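Local coordinates for protein ATP-dependent DNA helicase PIF1 (Candida albicans, PDB 7OTJ) that probably couples ATP hydrolysis to 5'-3' unwinding of DNA, including G-quadruplexes, and so helps keep the nuclear and mitochondrial genomes stable, at residues I189-G194 and G457-K462; M395-N400 and S438-P443; A170-A175 and H502-E507. All coordinates share one frame; numbering follows the deposited sequence.

Contact 1: residues I189-G194 and G457-K462; sequences IFRQKG and GQTLSK. With ADP (adenosine-5'-diphosphate), chain E; ALF (tetrafluoroaluminate ion), chain F.
Arg191 joins Thr459 to the bound ADP and tetrafluoroaluminate through its guanidinium group. Its NE donates to Thr459 OG1 over 2.8 Å, with an N-H...O angle of 153° and the oxygen close to the guanidinium plane; NH2 adds a weak bond to the same oxygen. Toward the fluoroaluminate the grip is firmer: NH1 reaches F2 at 2.7 Å in a nearly straight bond of 167°, and NH2 reaches F4, also at 2.7 Å. NH2 sends a further weak bond to ADP O3B, the oxygen that binds the aluminium at 2.2 Å, while a water 2.4 Å from the aluminium completes its coordination. Arginine suits the place because its N-H groups, spread in one plane, can serve the threonine and the fluorines together. Its CG lies anti to the backbone N (chi1 -179°), and a bend at chi3 then turns the guanidinium toward the fluoroaluminate. Ser481 O takes another bond from NH1, and with those to Thr459 and the fluorines it fixes the rotation of the guanidinium; Gln458 O lies over one face of the group, offset toward the rim. Gly457 CA borders the fluoroaluminate at F4; its backbone conformation would jam a CB against the preceding carbonyl oxygen, which by itself calls for glycine. On the other flank the adenine lies over one face of the Phe190 ring, with ADP C6 3.4 Å above the ring plane over its centre, and a flat aromatic side chain suits the place by covering the base. Arg482 and Lys31 also bond to the fluoroaluminate. Set between two parallel-sheet domains, with an arginine reaching the group in place of the gamma phosphate, the arrangement is that of the interdomain ATP site of superfamily 1 helicases, here resembling the hydrolysis transition state.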
loop_
_atom_site.group_PDB
_atom_site.type_symbol
_atom_site.label_atom_id
_atom_site.label_comp_id
_atom_site.label_asym_id
_atom_site.label_seq_id
_atom_site.Cartn_x
_atom_site.Cartn_y
_atom_site.Cartn_z
ATOM N N ILE A 189 -11.793 -18.360 -0.781
ATOM C CA ILE A 189 -11.653 -17.084 -1.476
ATOM C C ILE A 189 -12.986 -16.345 -1.401
ATOM O O ILE A 189 -14.024 -16.884 -1.795
ATOM C CB ILE A 189 -11.205 -17.297 -2.930
ATOM C CG1 ILE A 189 -9.742 -17.732 -2.963
ATOM C CG2 ILE A 189 -11.413 -16.041 -3.775
ATOM C CD1 ILE A 189 -9.231 -18.045 -4.338
ATOM N N PHE A 190 -12.961 -15.129 -0.853
ATOM C CA PHE A 190 -14.149 -14.301 -0.678
ATOM C C PHE A 190 -14.334 -13.263 -1.776
ATOM O O PHE A 190 -15.475 -12.972 -2.154
ATOM C CB PHE A 190 -14.105 -13.582 0.677
ATOM C CG PHE A 190 -14.231 -14.502 1.865
ATOM C CD1 PHE A 190 -15.454 -15.060 2.203
ATOM C CD2 PHE A 190 -13.129 -14.795 2.651
ATOM C CE1 PHE A 190 -15.573 -15.906 3.293
ATOM C CE2 PHE A 190 -13.241 -15.636 3.746
ATOM C CZ PHE A 190 -14.463 -16.191 4.066
ATOM N N ARG A 191 -13.244 -12.665 -2.273
ATOM C CA ARG A 191 -13.371 -11.530 -3.188
ATOM C C ARG A 191 -14.144 -11.894 -4.458
ATOM O O ARG A 191 -14.965 -11.104 -4.940
ATOM C CB ARG A 191 -11.988 -10.976 -3.539
ATOM C CG ARG A 191 -12.045 -9.773 -4.462
ATOM C CD ARG A 191 -10.675 -9.173 -4.721
ATOM N NE ARG A 191 -10.041 -8.652 -3.511
ATOM C CZ ARG A 191 -8.818 -8.970 -3.109
ATOM N NH1 ARG A 191 -8.062 -9.814 -3.792
ATOM N NH2 ARG A 191 -8.334 -8.419 -2.002
ATOM N N GLN A 192 -13.893 -13.073 -5.024
ATOM C CA GLN A 192 -14.581 -13.506 -6.235
ATOM C C GLN A 192 -15.532 -14.674 -5.971
ATOM O O GLN A 192 -15.852 -15.437 -6.887
ATOM C CB GLN A 192 -13.569 -13.877 -7.324
ATOM C CG GLN A 192 -12.547 -12.788 -7.669
ATOM C CD GLN A 192 -11.333 -12.783 -6.745
ATOM O OE1 GLN A 192 -11.215 -13.621 -5.854
ATOM N NE2 GLN A 192 -10.427 -11.836 -6.959
ATOM N N LYS A 193 -16.034 -14.789 -4.734
ATOM C CA LYS A 193 -16.723 -16.006 -4.304
ATOM C C LYS A 193 -17.910 -16.348 -5.197
ATOM O O LYS A 193 -18.270 -17.525 -5.329
ATOM C CB LYS A 193 -17.184 -15.864 -2.854
ATOM C CG LYS A 193 -17.698 -17.159 -2.235
ATOM C CD LYS A 193 -17.965 -16.989 -0.749
ATOM C CE LYS A 193 -18.295 -18.319 -0.092
ATOM N NZ LYS A 193 -17.174 -19.289 -0.227
ATOM N N GLY A 194 -18.517 -15.347 -5.836
ATOM C CA GLY A 194 -19.710 -15.598 -6.626
ATOM C C GLY A 194 -19.463 -16.367 -7.908
ATOM O O GLY A 194 -20.404 -16.933 -8.471
ATOM N N GLY A 457 -3.409 -5.599 -2.435
ATOM C CA GLY A 457 -4.142 -5.431 -1.201
ATOM C C GLY A 457 -5.508 -4.806 -1.380
ATOM O O GLY A 457 -6.361 -4.938 -0.490
ATOM N N GLN A 458 -5.742 -4.134 -2.503
ATOM C CA GLN A 458 -7.007 -3.457 -2.729
ATOM C C GLN A 458 -8.027 -4.406 -3.349
ATOM O O GLN A 458 -7.679 -5.386 -4.016
ATOM C CB GLN A 458 -6.809 -2.232 -3.626
ATOM C CG GLN A 458 -5.900 -1.161 -3.029
ATOM C CD GLN A 458 -6.451 -0.570 -1.744
ATOM O OE1 GLN A 458 -7.656 -0.349 -1.615
ATOM N NE2 GLN A 458 -5.568 -0.317 -0.780
ATOM N N THR A 459 -9.297 -4.095 -3.119
ATOM C CA THR A 459 -10.417 -4.747 -3.782
ATOM C C THR A 459 -11.092 -3.719 -4.679
ATOM O O THR A 459 -11.411 -2.612 -4.226
ATOM C CB THR A 459 -11.409 -5.308 -2.760
ATOM O OG1 THR A 459 -10.798 -6.386 -2.040
ATOM C CG2 THR A 459 -12.656 -5.813 -3.450
ATOM N N LEU A 460 -11.297 -4.074 -5.946
ATOM C CA LEU A 460 -11.841 -3.156 -6.940
ATOM C C LEU A 460 -13.073 -3.776 -7.585
ATOM O O LEU A 460 -12.986 -4.851 -8.189
ATOM C CB LEU A 460 -10.790 -2.826 -8.001
ATOM C CG LEU A 460 -9.444 -2.346 -7.456
ATOM C CD1 LEU A 460 -8.383 -2.329 -8.535
ATOM C CD2 LEU A 460 -9.606 -0.971 -6.852
ATOM N N SER A 461 -14.213 -3.090 -7.464
ATOM C CA SER A 461 -15.441 -3.567 -8.090
ATOM C C SER A 461 -15.324 -3.559 -9.608
ATOM O O SER A 461 -15.587 -4.572 -10.267
ATOM C CB SER A 461 -16.620 -2.705 -7.644
ATOM O OG SER A 461 -16.992 -3.005 -6.318
ATOM N N LYS A 462 -14.912 -2.428 -10.177
ATOM C CA LYS A 462 -14.817 -2.256 -11.620
ATOM C C LYS A 462 -13.417 -1.769 -11.955
ATOM O O LYS A 462 -12.972 -0.744 -11.431
ATOM C CB LYS A 462 -15.885 -1.282 -12.115
ATOM C CG LYS A 462 -17.294 -1.816 -11.888
ATOM C CD LYS A 462 -18.354 -0.941 -12.514
ATOM C CE LYS A 462 -19.744 -1.478 -12.208
ATOM N NZ LYS A 462 -19.882 -2.929 -12.522
HETATM P PB ADP E . -6.749 -10.623 1.278
HETATM O O1B ADP E . -6.382 -12.065 1.571
HETATM O O2B ADP E . -6.119 -9.598 2.196
HETATM O O3B ADP E . -6.702 -10.263 -0.184
HETATM P PA ADP E . -9.091 -9.162 1.994
HETATM O O1A ADP E . -9.031 -9.040 3.496
HETATM O O2A ADP E . -8.665 -8.008 1.124
HETATM O O3A ADP E . -8.327 -10.528 1.594
HETATM O "O5'" ADP E . -10.584 -9.559 1.560
HETATM C "C5'" ADP E . -11.039 -9.288 0.239
HETATM C "C4'" ADP E . -12.551 -9.189 0.261
HETATM O "O4'" ADP E . -13.096 -10.344 0.898
HETATM C "C3'" ADP E . -12.988 -7.979 1.066
HETATM O "O3'" ADP E . -13.829 -7.165 0.250
HETATM C "C2'" ADP E . -13.788 -8.522 2.232
HETATM O "O2'" ADP E . -14.977 -7.753 2.433
HETATM C "C1'" ADP E . -14.108 -9.951 1.826
HETATM N N9 ADP E . -14.057 -10.849 2.999
HETATM C C8 ADP E . -12.959 -11.124 3.724
HETATM N N7 ADP E . -13.248 -11.989 4.729
HETATM C C5 ADP E . -14.559 -12.273 4.654
HETATM C C6 ADP E . -15.517 -13.117 5.407
HETATM N N6 ADP E . -15.115 -13.844 6.479
HETATM N N1 ADP E . -16.805 -13.130 4.993
HETATM C C2 ADP E . -17.213 -12.410 3.930
HETATM N N3 ADP E . -16.400 -11.628 3.202
HETATM C C4 ADP E . -15.089 -11.518 3.509
HETATM AL AL ALF F . -4.837 -9.579 -1.194
HETATM F F1 ALF F . -3.989 -8.857 0.196
HETATM F F2 ALF F . -5.699 -10.292 -2.587
HETATM F F3 ALF F . -4.056 -11.136 -0.800
HETATM F F4 ALF F . -5.687 -8.049 -1.551
HETATM O O HOH W 1 -2.797 -8.842 -2.274
#

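Contact 2: residues M395-N400 and S438-P443; sequences MKDYKN and SRIQFP
Lys396 leans across the part of strand 435-446 that holds Ser438 to Gln441, and its long chain can be followed atom by atom. CB rests on the end of Ile440, 3.6 Å from CD1. The chain then bends at chi2, chi3 and chi4, curling over the isoleucine instead of running straight on, which brings CE back within 3.7 Å of the same Ile440 CD1. From there NZ turns toward Ser438 and makes a weak hydrogen bond, 3.4 Å to OG. A lysine suits this place because its methylenes can cover an apolar branch while the amine reaches a polar neighbour. Ser438 OG has a stronger partner in Gln425 NE2, on the adjoining strand 424-429, so the lysine is a secondary contact for that hydroxyl. Asp397 follows on the loop and brings its carboxylate to Ile440 as well: OD2 stands 3.8 Å from Ile440 CG2, a van der Waals approach, while OD1 comes near CD1, which the lysine and the aspartate therefore share. In Ile440, CG1 lies anti to the carbonyl carbon (chi1 -60°) and the chain runs on extended to CD1, which meets Lys396 and Asp397. Within the loop, Lys399 NZ donates to Asp397 O at 2.9 Å, tying the chain on itself after the aspartate. Behind the contact the strand is held by backbone bonds to Thr266 and Val264 on one side and to Trp426 and Glu424 on the other. The loop that follows helix 389-394 thus lies against the antiparallel sheet, consistent with the SH3-like 2B domain of the Pif1 helicases.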
loop_
_atom_site.group_PDB
_atom_site.type_symbol
_atom_site.label_atom_id
_atom_site.label_comp_id
_atom_site.label_asym_id
_atom_site.label_seq_id
_atom_site.Cartn_x
_atom_site.Cartn_y
_atom_site.Cartn_z
ATOM N N MET A 395 3.617 31.180 7.441
ATOM C CA MET A 395 4.189 32.249 6.627
ATOM C C MET A 395 4.422 31.786 5.195
ATOM O O MET A 395 4.153 32.526 4.242
ATOM C CB MET A 395 5.498 32.739 7.252
ATOM C CG MET A 395 5.324 33.577 8.515
ATOM S SD MET A 395 4.555 35.181 8.197
ATOM C CE MET A 395 4.609 35.929 9.827
ATOM N N LYS A 396 4.934 30.565 5.024
ATOM C CA LYS A 396 5.171 30.030 3.688
ATOM C C LYS A 396 3.885 29.829 2.893
ATOM O O LYS A 396 3.934 29.799 1.657
ATOM C CB LYS A 396 5.937 28.712 3.793
ATOM C CG LYS A 396 7.309 28.855 4.429
ATOM C CD LYS A 396 7.558 27.760 5.451
ATOM C CE LYS A 396 7.386 26.381 4.836
ATOM N NZ LYS A 396 8.343 26.129 3.721
ATOM N N ASP A 397 2.739 29.687 3.561
ATOM C CA ASP A 397 1.455 29.509 2.876
ATOM C C ASP A 397 0.998 30.845 2.294
ATOM O O ASP A 397 0.377 31.665 2.974
ATOM C CB ASP A 397 0.405 28.945 3.829
ATOM C CG ASP A 397 0.669 27.495 4.206
ATOM O OD1 ASP A 397 1.550 27.247 5.056
ATOM O OD2 ASP A 397 -0.016 26.602 3.663
ATOM N N TYR A 398 1.315 31.072 1.015
ATOM C CA TYR A 398 0.770 32.223 0.299
ATOM C C TYR A 398 -0.717 32.069 -0.006
ATOM O O TYR A 398 -1.359 33.053 -0.387
ATOM C CB TYR A 398 1.549 32.462 -0.996
ATOM C CG TYR A 398 2.967 32.938 -0.764
ATOM C CD1 TYR A 398 3.243 34.286 -0.556
ATOM C CD2 TYR A 398 4.028 32.042 -0.742
ATOM C CE1 TYR A 398 4.539 34.728 -0.336
ATOM C CE2 TYR A 398 5.327 32.474 -0.523
ATOM C CZ TYR A 398 5.575 33.817 -0.320
ATOM O OH TYR A 398 6.863 34.253 -0.102
ATOM N N LYS A 399 -1.256 30.852 0.115
ATOM C CA LYS A 399 -2.681 30.541 -0.000
ATOM C C LYS A 399 -3.213 30.671 -1.425
ATOM O O LYS A 399 -4.433 30.742 -1.622
ATOM C CB LYS A 399 -3.522 31.415 0.943
ATOM C CG LYS A 399 -3.967 30.733 2.231
ATOM C CD LYS A 399 -2.863 30.673 3.270
ATOM C CE LYS A 399 -2.676 32.015 3.950
ATOM N NZ LYS A 399 -1.668 31.938 5.040
ATOM N N ASN A 400 -2.316 30.666 -2.411
ATOM C CA ASN A 400 -2.586 30.919 -3.830
ATOM C C ASN A 400 -3.746 31.895 -4.025
ATOM O O ASN A 400 -3.626 33.065 -3.647
ATOM C CB ASN A 400 -2.864 29.585 -4.533
ATOM C CG ASN A 400 -2.824 29.698 -6.043
ATOM O OD1 ASN A 400 -3.847 29.935 -6.685
ATOM N ND2 ASN A 400 -1.643 29.514 -6.621
ATOM N N SER A 438 11.160 21.048 2.657
ATOM C CA SER A 438 9.733 21.283 2.833
ATOM C C SER A 438 9.037 21.390 1.481
ATOM O O SER A 438 9.526 22.069 0.571
ATOM C CB SER A 438 9.492 22.555 3.647
ATOM O OG SER A 438 8.108 22.787 3.831
ATOM N N ARG A 439 7.873 20.752 1.369
ATOM C CA ARG A 439 7.005 20.911 0.208
ATOM C C ARG A 439 5.586 21.158 0.687
ATOM O O ARG A 439 5.048 20.376 1.478
ATOM C CB ARG A 439 7.020 19.690 -0.721
ATOM C CG ARG A 439 5.864 19.715 -1.728
ATOM C CD ARG A 439 5.988 18.655 -2.805
ATOM N NE ARG A 439 7.071 18.951 -3.733
ATOM C CZ ARG A 439 7.523 18.106 -4.648
ATOM N NH1 ARG A 439 6.983 16.906 -4.809
ATOM N NH2 ARG A 439 8.552 18.470 -5.412
ATOM N N ILE A 440 4.978 22.232 0.194
ATOM C CA ILE A 440 3.606 22.586 0.527
ATOM C C ILE A 440 2.772 22.372 -0.724
ATOM O O ILE A 440 3.068 22.935 -1.785
ATOM C CB ILE A 440 3.499 24.031 1.040
ATOM C CG1 ILE A 440 4.346 24.200 2.307
ATOM C CG2 ILE A 440 2.045 24.395 1.306
ATOM C CD1 ILE A 440 4.344 25.603 2.874
ATOM N N GLN A 441 1.745 21.537 -0.601
ATOM C CA GLN A 441 0.883 21.179 -1.716
ATOM C C GLN A 441 -0.428 20.671 -1.142
ATOM O O GLN A 441 -0.488 20.222 0.005
ATOM C CB GLN A 441 1.543 20.115 -2.603
ATOM C CG GLN A 441 0.721 19.664 -3.808
ATOM C CD GLN A 441 0.547 20.759 -4.841
ATOM O OE1 GLN A 441 -0.299 21.643 -4.693
ATOM N NE2 GLN A 441 1.354 20.707 -5.894
ATOM N N PHE A 442 -1.478 20.752 -1.945
ATOM C CA PHE A 442 -2.722 20.103 -1.576
ATOM C C PHE A 442 -2.518 18.591 -1.550
ATOM O O PHE A 442 -1.836 18.040 -2.421
ATOM C CB PHE A 442 -3.833 20.472 -2.556
ATOM C CG PHE A 442 -4.139 21.939 -2.588
ATOM C CD1 PHE A 442 -5.077 22.482 -1.727
ATOM C CD2 PHE A 442 -3.472 22.780 -3.461
ATOM C CE1 PHE A 442 -5.352 23.831 -1.745
ATOM C CE2 PHE A 442 -3.741 24.131 -3.483
ATOM C CZ PHE A 442 -4.685 24.658 -2.626
ATOM N N PRO A 443 -3.079 17.896 -0.566
ATOM C CA PRO A 443 -2.857 16.444 -0.448
ATOM C C PRO A 443 -3.718 15.637 -1.413
ATOM O O PRO A 443 -4.543 14.811 -1.012
ATOM C CB PRO A 443 -3.216 16.182 1.019
ATOM C CG PRO A 443 -4.276 17.186 1.304
ATOM C CD PRO A 443 -3.878 18.427 0.551
#

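Contact 3: residues A170-A175 and H502-E507; sequences AFESSA and HRKVIE
Phe171 and Glu172 meet helix 503-511 in two different ways, one closely packed and one loose. On the packed side, the CZ atom of Phe171 comes within 3.5 Å of Lys504 O at the first turn of the helix, its ring meeting the backbone obliquely, and its CE2 lies 4.4 Å from Val505 CG2. Its CG takes the position between the backbone N and the carbonyl carbon (chi1 55°), which carries the ring toward the helix. Phe508 stacks on that ring and Phe145 meets it edge to face, so a large flat residue fills the place well, and the compact Val505 beside it is buried. The looser side is charged and partly exposed. Glu172 and Lys504 cross at about a right angle: Glu172 OE1 lies beside CD and CE of Lys504 and is 3.8 Å from Lys504 NZ, a long salt bridge. Lys504 has a second long bridge, to Glu507 OE2, making a small network, while Glu172 OE2 is held by the backbone N of Phe169. Both segments also start helices. His502 accepts from Lys504 N through ND1 at 3.0 Å, nearly straight (169°), and Ser173 OG caps Trp176 N. Through an aromatic cluster, the contact packs the first turn of the C-terminal helix 503-511 against the 3-10 turn that leads into helix 174-179 of the N-terminal P-loop helicase domain.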
loop_
_atom_site.group_PDB
_atom_site.type_symbol
_atom_site.label_atom_id
_atom_site.label_comp_id
_atom_site.label_asym_id
_atom_site.label_seq_id
_atom_site.Cartn_x
_atom_site.Cartn_y
_atom_site.Cartn_z
ATOM N N ALA A 170 11.460 -13.051 1.761
ATOM C CA ALA A 170 11.439 -12.960 3.216
ATOM C C ALA A 170 11.627 -14.328 3.858
ATOM O O ALA A 170 12.307 -14.444 4.885
ATOM C CB ALA A 170 10.129 -12.329 3.686
ATOM N N PHE A 171 11.044 -15.374 3.262
ATOM C CA PHE A 171 11.122 -16.719 3.821
ATOM C C PHE A 171 12.511 -17.335 3.729
ATOM O O PHE A 171 12.712 -18.438 4.248
ATOM C CB PHE A 171 10.103 -17.645 3.150
ATOM C CG PHE A 171 10.213 -17.714 1.644
ATOM C CD1 PHE A 171 11.171 -18.511 1.034
ATOM C CD2 PHE A 171 9.323 -17.015 0.841
ATOM C CE1 PHE A 171 11.254 -18.586 -0.354
ATOM C CE2 PHE A 171 9.397 -17.092 -0.537
ATOM C CZ PHE A 171 10.362 -17.876 -1.137
ATOM N N GLU A 172 13.460 -16.671 3.072
ATOM C CA GLU A 172 14.829 -17.160 3.005
ATOM C C GLU A 172 15.708 -16.586 4.103
ATOM O O GLU A 172 16.781 -17.137 4.371
ATOM C CB GLU A 172 15.460 -16.818 1.652
ATOM C CG GLU A 172 14.603 -17.120 0.435
ATOM C CD GLU A 172 15.286 -16.706 -0.856
ATOM O OE1 GLU A 172 16.317 -17.318 -1.203
ATOM O OE2 GLU A 172 14.809 -15.754 -1.509
ATOM N N SER A 173 15.311 -15.460 4.690
ATOM C CA SER A 173 16.147 -14.794 5.675
ATOM C C SER A 173 16.351 -15.668 6.907
ATOM O O SER A 173 15.478 -16.451 7.301
ATOM C CB SER A 173 15.536 -13.453 6.080
ATOM O OG SER A 173 14.345 -13.620 6.825
ATOM N N SER A 174 17.517 -15.511 7.533
ATOM C CA SER A 174 17.731 -16.150 8.822
ATOM C C SER A 174 16.728 -15.643 9.848
ATOM O O SER A 174 16.269 -16.414 10.698
ATOM C CB SER A 174 19.162 -15.899 9.299
ATOM O OG SER A 174 19.395 -16.523 10.545
ATOM N N ALA A 175 16.328 -14.371 9.743
ATOM C CA ALA A 175 15.332 -13.821 10.657
ATOM C C ALA A 175 14.033 -14.608 10.578
ATOM O O ALA A 175 13.470 -15.007 11.603
ATOM C CB ALA A 175 15.086 -12.347 10.341
ATOM N N HIS A 502 8.158 -17.038 -9.406
ATOM C CA HIS A 502 9.558 -17.284 -9.099
ATOM C C HIS A 502 9.763 -18.726 -8.655
ATOM O O HIS A 502 8.927 -19.301 -7.952
ATOM C CB HIS A 502 10.058 -16.322 -8.021
ATOM C CG HIS A 502 11.552 -16.197 -7.974
ATOM N ND1 HIS A 502 12.378 -17.252 -7.647
ATOM C CD2 HIS A 502 12.368 -15.144 -8.220
ATOM C CE1 HIS A 502 13.637 -16.855 -7.693
ATOM N NE2 HIS A 502 13.659 -15.580 -8.038
ATOM N N ARG A 503 10.880 -19.312 -9.094
ATOM C CA ARG A 503 11.193 -20.696 -8.756
ATOM C C ARG A 503 11.183 -20.918 -7.246
ATOM O O ARG A 503 10.702 -21.951 -6.766
ATOM C CB ARG A 503 12.555 -21.085 -9.332
ATOM C CG ARG A 503 12.920 -20.416 -10.649
ATOM C CD ARG A 503 12.478 -21.240 -11.846
ATOM N NE ARG A 503 13.228 -20.891 -13.049
ATOM C CZ ARG A 503 13.034 -21.440 -14.240
ATOM N NH1 ARG A 503 12.114 -22.372 -14.431
ATOM N NH2 ARG A 503 13.782 -21.045 -15.268
ATOM N N LYS A 504 11.722 -19.963 -6.482
ATOM C CA LYS A 504 11.825 -20.146 -5.038
ATOM C C LYS A 504 10.477 -20.036 -4.337
ATOM O O LYS A 504 10.304 -20.620 -3.260
ATOM C CB LYS A 504 12.810 -19.132 -4.450
ATOM C CG LYS A 504 14.267 -19.510 -4.675
ATOM C CD LYS A 504 15.219 -18.541 -4.002
ATOM C CE LYS A 504 16.646 -19.077 -4.023
ATOM N NZ LYS A 504 16.779 -20.429 -3.391
ATOM N N VAL A 505 9.517 -19.320 -4.928
ATOM C CA VAL A 505 8.186 -19.240 -4.336
ATOM C C VAL A 505 7.465 -20.575 -4.472
ATOM O O VAL A 505 6.818 -21.046 -3.529
ATOM C CB VAL A 505 7.378 -18.103 -4.988
ATOM C CG1 VAL A 505 5.947 -18.106 -4.474
ATOM C CG2 VAL A 505 8.034 -16.756 -4.744
ATOM N N ILE A 506 7.561 -21.201 -5.648
ATOM C CA ILE A 506 6.868 -22.465 -5.887
ATOM C C ILE A 506 7.398 -23.558 -4.965
ATOM O O ILE A 506 6.623 -24.339 -4.399
ATOM C CB ILE A 506 6.968 -22.863 -7.371
ATOM C CG1 ILE A 506 6.522 -21.702 -8.264
ATOM C CG2 ILE A 506 6.097 -24.071 -7.649
ATOM C CD1 ILE A 506 6.517 -22.031 -9.746
ATOM N N GLU A 507 8.726 -23.657 -4.825
ATOM C CA GLU A 507 9.305 -24.652 -3.920
ATOM C C GLU A 507 8.946 -24.374 -2.464
ATOM O O GLU A 507 8.816 -25.315 -1.671
ATOM C CB GLU A 507 10.824 -24.727 -4.098
ATOM C CG GLU A 507 11.587 -23.504 -3.619
ATOM C CD GLU A 507 13.085 -23.645 -3.813
ATOM O OE1 GLU A 507 13.510 -24.615 -4.474
ATOM O OE2 GLU A 507 13.836 -22.784 -3.305
#

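From the N terminus the chain lays down five strands of the six-stranded parallel sheet, opens contact 3 at 170-175, adds strand 182-186 and opens contact 1 at 189-194. It crosses into the second parallel sheet and the antiparallel one, where contact 2 (395-400 with 438-443) closes the shortest loop. Segment 457-462 closes contact 1 around contact 2, and 502-507 closes contact 3 around both; the loops are nested, contact 2 innermost and contact 3 outermost, and none cross. Contact 1 joins the two parallel-sheet domains at the nucleotide, contact 3 returns the C-terminal helix to the first of them, and contact 2 stays within the antiparallel part, its centre about 38 Å from that of contact 1.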